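Local coordinates for protein pyrrolidone-carboxylate peptidase (Deinococcus radiodurans R1, PDB 5Z48) that probably removes an N-terminal pyroglutamyl (5-oxoproline) residue from peptides as a cysteine exopeptidase of the C15 family, unless proline follows, at residues Gly10-Phe14 with Tyr144-Val149. Sequence-based numbering, arbitrary orientation.
With PCA (pyroglutamic acid), chain I.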
# COMPACT_ATOMS: atom_id res chain seq x y z
N GLY B 10 -17.42 9.90 19.67
CA GLY B 10 -16.78 10.11 18.37
C GLY B 10 -16.04 11.43 18.41
O GLY B 10 -16.10 12.16 19.40
N PHE B 11 -15.33 11.72 17.32
CA PHE B 11 -14.55 12.95 17.22
C PHE B 11 -15.10 13.85 16.11
O PHE B 11 -15.66 13.38 15.12
CB PHE B 11 -13.05 12.66 16.92
CG PHE B 11 -12.22 12.34 18.11
CD1 PHE B 11 -11.79 13.34 18.96
CD2 PHE B 11 -11.86 11.02 18.40
CE1 PHE B 11 -10.99 13.07 20.06
CE2 PHE B 11 -11.04 10.72 19.51
CZ PHE B 11 -10.62 11.74 20.35
N GLU B 12 -14.87 15.17 16.27
CA GLU B 12 -15.16 16.19 15.23
C GLU B 12 -14.25 16.04 14.00
O GLU B 12 -13.21 15.37 14.05
CB GLU B 12 -14.99 17.58 15.80
CG GLU B 12 -15.86 17.85 17.01
CD GLU B 12 -15.61 19.23 17.62
OE1 GLU B 12 -14.77 20.00 17.12
OE2 GLU B 12 -16.24 19.51 18.66
N PRO B 13 -14.60 16.69 12.88
CA PRO B 13 -13.66 16.72 11.74
C PRO B 13 -12.36 17.39 12.13
O PRO B 13 -12.30 18.20 13.05
CB PRO B 13 -14.40 17.54 10.68
CG PRO B 13 -15.88 17.44 11.07
CD PRO B 13 -15.84 17.42 12.59
N PHE B 14 -11.29 17.02 11.42
CA PHE B 14 -9.97 17.54 11.70
C PHE B 14 -9.16 17.45 10.42
O PHE B 14 -9.56 16.79 9.45
CB PHE B 14 -9.28 16.75 12.84
CG PHE B 14 -9.00 15.33 12.47
CD1 PHE B 14 -10.03 14.40 12.46
CD2 PHE B 14 -7.72 14.95 12.09
CE1 PHE B 14 -9.78 13.07 12.10
CE2 PHE B 14 -7.45 13.62 11.71
CZ PHE B 14 -8.50 12.69 11.71
N TYR B 144 -1.66 10.23 18.33
CA TYR B 144 -2.42 11.46 18.16
C TYR B 144 -3.58 11.46 19.16
O TYR B 144 -3.45 10.87 20.23
CB TYR B 144 -2.85 11.56 16.70
CG TYR B 144 -3.42 12.87 16.13
CD1 TYR B 144 -2.80 14.12 16.28
CD2 TYR B 144 -4.56 12.81 15.36
CE1 TYR B 144 -3.33 15.27 15.68
CE2 TYR B 144 -5.10 13.96 14.75
CZ TYR B 144 -4.48 15.18 14.91
OH TYR B 144 -5.01 16.30 14.29
N VAL B 145 -4.69 12.11 18.85
CA VAL B 145 -5.68 12.36 19.90
C VAL B 145 -6.50 11.11 20.22
O VAL B 145 -6.92 10.93 21.37
CB VAL B 145 -6.58 13.58 19.53
CG1 VAL B 145 -7.45 14.03 20.73
CG2 VAL B 145 -5.75 14.80 19.10
N CYS B 146 -6.72 10.19 19.25
CA CYS B 146 -7.44 8.95 19.56
C CYS B 146 -6.66 8.10 20.56
O CYS B 146 -7.22 7.62 21.55
CB CYS B 146 -7.67 8.13 18.28
SG CYS B 146 -8.86 8.96 17.14
N ASN B 147 -5.37 7.90 20.32
CA ASN B 147 -4.58 7.21 21.33
C ASN B 147 -4.63 7.91 22.67
O ASN B 147 -4.74 7.26 23.73
CB ASN B 147 -3.14 7.14 20.86
CG ASN B 147 -2.23 6.52 21.92
OD1 ASN B 147 -2.22 5.28 22.06
ND2 ASN B 147 -1.51 7.34 22.65
N PHE B 148 -4.53 9.24 22.67
CA PHE B 148 -4.56 10.01 23.92
C PHE B 148 -5.81 9.68 24.72
O PHE B 148 -5.71 9.45 25.93
CB PHE B 148 -4.45 11.50 23.63
CG PHE B 148 -4.69 12.36 24.83
CD1 PHE B 148 -6.00 12.77 25.17
CD2 PHE B 148 -3.63 12.69 25.65
CE1 PHE B 148 -6.22 13.54 26.31
CE2 PHE B 148 -3.86 13.48 26.81
CZ PHE B 148 -5.15 13.87 27.12
N VAL B 149 -7.00 9.66 24.08
CA VAL B 149 -8.22 9.47 24.89
C VAL B 149 -8.35 8.02 25.34
O VAL B 149 -8.91 7.76 26.42
CB VAL B 149 -9.50 9.97 24.18
CG1 VAL B 149 -9.50 11.50 23.97
CG2 VAL B 149 -9.79 9.23 22.85
N PCA I . -8.79 10.36 14.24
CA PCA I . -7.59 10.98 14.78
CB PCA I . -8.03 12.09 15.74
CG PCA I . -9.55 12.23 15.63
CD PCA I . -9.93 11.08 14.74
OE PCA I . -11.11 10.82 14.47
C PCA I . -6.68 9.91 15.41
O PCA I . -5.95 10.13 16.38
OXT PCA I . -6.69 8.72 14.96
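The pyroglutamate pocket of this C15 peptidase illustrates how a cysteine nucleophile at the start of a helix can be paired with an aromatic site at the end of a strand and in the loop that follows it. Strand 5-11 ends at Phe-11, and the chain then runs on to Phe-14; both rings offer a face to the ligand, CG of PCA lying over each, so the lactam is held between two aromatic surfaces. At Phe-14 the approach is tight, CE1 standing 3.3 Å from PCA CD.

Across the pocket, Tyr-144 occupies the N-cap position of helix 145-159, whose first turn holds Cys-146, probably the nucleophile, with His-171 and Glu-83 as its likely catalytic partners. The first turns of the helix also pack against Phe-11. CG1 of Val-145 lies 3.7 Å from Phe-11 CE1, while CG2 of Val-149 meets the ring edge, 3.6 Å from CZ. Cys-146 SG sits 3.7 Å from Phe-11 CE2, an oblique sulfur-aromatic contact. Phe-14 CE2 comes within 3.9 Å of Tyr-144 CE2, the two rings inclined at 52°; Tyr-144 OH is hydrogen-bonded to Pro-95 O.

No hydrogen bond joins the two segments, and their union is apolar, with the ligand bridging them. Cys-146 N donates to PCA O (3.0 Å), as an oxyanion-hole amide would, and Asn-20, Leu-73 and His-171 supply further hydrogen bonds to PCA. Recognition thus probably combines aromatic faces suited to the lactam's CH2 carbons and flat amide with hydrogen bonds to its polar atoms, while the helix start places the probable nucleophile and a backbone NH at the ligand's carboxylate, consistent with a substrate's scissile carbonyl lying there.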